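PDB 5KLP: Orf34 from Pseudomonas syringae pv. syringae, which transfers acetyl groups from acetyl-CoA to serine and threonine residues of host proteins, with inositol hexakisphosphate as cofactor, impairing the microtubule network and immunity. Local coordinates for residues Q19-R22 against L23-I27. The protein carries 10 engineered substitutions. Numbering follows the deposited sequence.
Sequences QSMR and LQQKI. With IHP (inositol hexakisphosphate), chain D.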
ATOM      1  N   GLN A  19     -17.298 -18.095  -6.521  1.00 68.45           N
ATOM      2  CA  GLN A  19     -16.417 -18.848  -7.415  1.00 66.28           C
ATOM      3  C   GLN A  19     -15.104 -19.213  -6.702  1.00 59.50           C
ATOM      4  O   GLN A  19     -14.361 -20.094  -7.135  1.00 60.82           O
ATOM      5  CB  GLN A  19     -16.164 -18.024  -8.685  1.00 73.56           C
ATOM      6  CG  GLN A  19     -15.205 -18.582  -9.704  1.00 76.69           C
ATOM      7  CD  GLN A  19     -15.004 -17.607 -10.850  1.00 78.19           C
ATOM      8  OE1 GLN A  19     -15.636 -16.547 -10.896  1.00 73.83           O
ATOM      9  NE2 GLN A  19     -14.125 -17.956 -11.780  1.00 81.79           N
ATOM     10  N   SER A  20     -14.854 -18.531  -5.588  1.00 48.76           N
ATOM     11  CA  SER A  20     -13.670 -18.702  -4.764  1.00 38.25           C
ATOM     12  C   SER A  20     -14.134 -18.974  -3.331  1.00 37.96           C
ATOM     13  O   SER A  20     -14.718 -18.095  -2.690  1.00 34.66           O
ATOM     14  CB  SER A  20     -12.773 -17.454  -4.853  1.00 33.44           C
ATOM     15  OG  SER A  20     -11.979 -17.277  -3.692  1.00 30.62           O
HETATM   16  N   MSE A  21     -13.895 -20.177  -2.820  1.00 32.22           N
HETATM   17  CA  MSE A  21     -14.393 -20.525  -1.493  1.00 35.75           C
HETATM   18  C   MSE A  21     -13.792 -19.632  -0.398  1.00 38.36           C
HETATM   19  O   MSE A  21     -14.493 -19.250   0.538  1.00 38.19           O
HETATM   20  CB  MSE A  21     -14.118 -22.000  -1.188  1.00 33.26           C
HETATM   21  CG  MSE A  21     -14.788 -22.516   0.075  1.00 40.90           C
HETATM   22 SE   MSE A  21     -16.761 -22.474   0.030  1.00 64.59          SE
HETATM   23  CE  MSE A  21     -17.076 -21.275   1.542  1.00 43.50           C
ATOM     24  N   ARG A  22     -12.507 -19.294  -0.514  1.00 33.73           N
ATOM     25  CA  ARG A  22     -11.875 -18.405   0.467  1.00 31.24           C
ATOM     26  C   ARG A  22     -12.555 -17.045   0.520  1.00 35.19           C
ATOM     27  O   ARG A  22     -12.771 -16.482   1.601  1.00 33.07           O
ATOM     28  CB  ARG A  22     -10.391 -18.218   0.172  1.00 32.38           C
ATOM     29  CG  ARG A  22      -9.535 -19.442   0.444  1.00 35.42           C
ATOM     30  CD  ARG A  22      -9.204 -19.518   1.932  1.00 27.82           C
ATOM     31  NE  ARG A  22      -8.096 -18.630   2.281  1.00 35.64           N
ATOM     32  CZ  ARG A  22      -6.827 -18.800   1.915  1.00 33.15           C
ATOM     33  NH1 ARG A  22      -6.471 -19.839   1.172  1.00 37.31           N
ATOM     34  NH2 ARG A  22      -5.910 -17.917   2.296  1.00 27.85           N
ATOM     35  N   LEU A  23     -12.901 -16.531  -0.652  1.00 30.47           N
ATOM     36  CA  LEU A  23     -13.570 -15.243  -0.747  1.00 30.84           C
ATOM     37  C   LEU A  23     -14.998 -15.335  -0.223  1.00 30.35           C
ATOM     38  O   LEU A  23     -15.446 -14.458   0.508  1.00 30.83           O
ATOM     39  CB  LEU A  23     -13.580 -14.761  -2.196  1.00 36.63           C
ATOM     40  CG  LEU A  23     -13.889 -13.294  -2.493  1.00 37.30           C
ATOM     41  CD1 LEU A  23     -13.032 -12.343  -1.667  1.00 28.88           C
ATOM     42  CD2 LEU A  23     -13.681 -13.050  -3.981  1.00 34.49           C
ATOM     43  N   GLN A  24     -15.686 -16.421  -0.564  1.00 28.81           N
ATOM     44  CA  GLN A  24     -17.058 -16.642  -0.121  1.00 30.14           C
ATOM     45  C   GLN A  24     -17.144 -16.703   1.401  1.00 34.10           C
ATOM     46  O   GLN A  24     -18.126 -16.255   1.996  1.00 36.83           O
ATOM     47  CB  GLN A  24     -17.628 -17.924  -0.750  1.00 30.38           C
ATOM     48  CG  GLN A  24     -19.090 -18.202  -0.418  1.00 33.11           C
ATOM     49  CD  GLN A  24     -20.029 -17.099  -0.883  1.00 39.92           C
ATOM     50  OE1 GLN A  24     -20.660 -16.424  -0.074  1.00 49.95           O
ATOM     51  NE2 GLN A  24     -20.137 -16.925  -2.183  1.00 36.97           N
ATOM     52  N   GLN A  25     -16.120 -17.260   2.033  1.00 27.93           N
ATOM     53  CA  GLN A  25     -16.105 -17.347   3.485  1.00 32.05           C
ATOM     54  C   GLN A  25     -15.985 -15.935   4.067  1.00 35.42           C
ATOM     55  O   GLN A  25     -16.601 -15.604   5.086  1.00 32.12           O
ATOM     56  CB  GLN A  25     -14.950 -18.231   3.942  1.00 31.39           C
ATOM     57  CG  GLN A  25     -14.914 -18.625   5.405  1.00 37.45           C
ATOM     58  CD  GLN A  25     -16.185 -19.350   5.873  1.00 50.95           C
ATOM     59  OE1 GLN A  25     -16.758 -20.147   5.136  1.00 51.98           O
ATOM     60  NE2 GLN A  25     -16.534 -19.177   7.144  1.00 55.68           N
ATOM     61  N   LYS A  26     -15.199 -15.088   3.411  1.00 24.44           N
ATOM     62  CA  LYS A  26     -15.090 -13.710   3.873  1.00 28.01           C
ATOM     63  C   LYS A  26     -16.400 -12.959   3.632  1.00 28.85           C
ATOM     64  O   LYS A  26     -16.787 -12.118   4.434  1.00 26.57           O
ATOM     65  CB  LYS A  26     -13.916 -12.997   3.215  1.00 28.26           C
ATOM     66  CG  LYS A  26     -12.561 -13.523   3.659  1.00 31.33           C
ATOM     67  CD  LYS A  26     -11.448 -12.733   3.001  1.00 33.89           C
ATOM     68  CE  LYS A  26     -10.064 -13.177   3.468  1.00 37.87           C
ATOM     69  NZ  LYS A  26      -9.583 -12.455   4.679  1.00 36.76           N
ATOM     70  N   ILE A  27     -17.081 -13.278   2.536  1.00 29.73           N
ATOM     71  CA  ILE A  27     -18.408 -12.728   2.270  1.00 29.73           C
ATOM     72  C   ILE A  27     -19.390 -13.158   3.370  1.00 31.01           C
ATOM     73  O   ILE A  27     -20.099 -12.329   3.948  1.00 29.74           O
ATOM     74  CB  ILE A  27     -18.940 -13.181   0.879  1.00 26.56           C
ATOM     75  CG1 ILE A  27     -18.183 -12.462  -0.237  1.00 26.36           C
ATOM     76  CG2 ILE A  27     -20.444 -12.936   0.758  1.00 27.66           C
ATOM     77  CD1 ILE A  27     -18.450 -13.019  -1.606  1.00 29.13           C
TER
HETATM   78  C1  IHP D 401      -5.329 -11.334   9.823  1.00 32.19           C
HETATM   79  C2  IHP D 401      -4.960 -10.685   8.412  1.00 29.30           C
HETATM   80  C3  IHP D 401      -5.201 -11.428   7.043  1.00 41.92           C
HETATM   81  C4  IHP D 401      -5.740 -12.926   7.204  1.00 35.79           C
HETATM   82  C5  IHP D 401      -5.520 -13.628   8.531  1.00 35.34           C
HETATM   83  C6  IHP D 401      -6.104 -12.688   9.577  1.00 41.40           C
HETATM   84  O11 IHP D 401      -4.294 -11.443  10.617  1.00 41.17           O
HETATM   85  P1  IHP D 401      -4.009 -10.810  12.161  1.00 32.60           P
HETATM   86  O21 IHP D 401      -2.552 -10.366  12.278  1.00 42.79           O
HETATM   87  O31 IHP D 401      -4.270 -11.888  13.218  1.00 48.03           O
HETATM   88  O41 IHP D 401      -4.872  -9.615  12.527  1.00 36.45           O
HETATM   89  O12 IHP D 401      -3.732 -10.063   8.410  1.00 22.03           O
HETATM   90  P2  IHP D 401      -3.717  -8.397   8.175  1.00 23.28           P
HETATM   91  O22 IHP D 401      -4.527  -7.707   9.294  1.00 22.89           O
HETATM   92  O32 IHP D 401      -2.317  -7.774   8.130  1.00 22.79           O
HETATM   93  O42 IHP D 401      -4.476  -8.078   6.864  1.00 18.87           O
HETATM   94  O13 IHP D 401      -4.083 -11.403   6.432  1.00 45.75           O
HETATM   95  P3  IHP D 401      -3.504 -10.759   4.986  1.00 22.02           P
HETATM   96  O23 IHP D 401      -3.592  -9.247   4.774  1.00 21.35           O
HETATM   97  O33 IHP D 401      -2.056 -11.139   5.286  1.00 18.70           O
HETATM   98  O43 IHP D 401      -4.017 -11.468   3.736  1.00 19.28           O
HETATM   99  O14 IHP D 401      -5.322 -13.716   6.204  1.00 25.15           O
HETATM  100  P4  IHP D 401      -6.234 -14.059   4.908  1.00 26.68           P
HETATM  101  O24 IHP D 401      -6.235 -12.910   3.899  1.00 24.27           O
HETATM  102  O34 IHP D 401      -5.779 -15.357   4.210  1.00 27.00           O
HETATM  103  O44 IHP D 401      -7.699 -14.289   5.324  1.00 29.35           O
HETATM  104  O15 IHP D 401      -4.286 -14.101   8.763  1.00 36.84           O
HETATM  105  P5  IHP D 401      -3.917 -15.764   8.849  1.00 40.09           P
HETATM  106  O25 IHP D 401      -5.082 -16.607   8.317  1.00 37.03           O
HETATM  107  O35 IHP D 401      -2.668 -16.098   7.986  1.00 28.82           O
HETATM  108  O45 IHP D 401      -3.633 -16.227  10.282  1.00 43.87           O
HETATM  109  O16 IHP D 401      -6.300 -13.331  10.726  1.00 55.05           O
HETATM  110  P6  IHP D 401      -7.541 -13.054  11.754  1.00 40.23           P
HETATM  111  O26 IHP D 401      -8.815 -12.737  10.974  1.00 44.34           O
HETATM  112  O36 IHP D 401      -7.804 -14.274  12.656  1.00 54.26           O
HETATM  113  O46 IHP D 401      -7.228 -11.873  12.679  1.00 42.01           O
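Ser-20 and Leu-23 meet at the very start of helix 21-36, where the serine occupies the N-cap position. With OG swung away from its own backbone N (chi1 153°), the hydroxyl reaches forward and accepts a capping hydrogen bond from Leu-23 N, OG to N being 3.3 Å; the same oxygen lies against Leu-23 CB and is also hydrogen-bonded to the carbonyl of Ala-302. The first full helical turn closes behind this cap, Gln-24 N donating to Ser-20 O over 2.9 Å, almost straight on to the carbonyl. Gln-25 N then binds Met-21 O, and the selenomethionine bends forward over the next turn, its CE brushing Gln-24 CB and standing 3.8 Å from Gln-25 OE1.

One turn apart on another face, Arg-22 and Lys-26 converge on one phosphate of inositol hexakisphosphate. The lysine is extended up to a bend at its last torsion, and its NZ donates a 2.7 Å hydrogen bond to IHP O44. The arginine curls through chi2 and chi3 to bring the guanidinium edge-on, NH2 giving a hydrogen bond of 3.2 Å to IHP O34, while NH1 is held by a salt bridge to Glu-294. Two cationic side chains at positions i and i+4 thus grip different oxygens of a single phosphate, and the N-capped start of helix 21-36 forms part of the inositol hexakisphosphate pocket of this YopJ-family acetyltransferase.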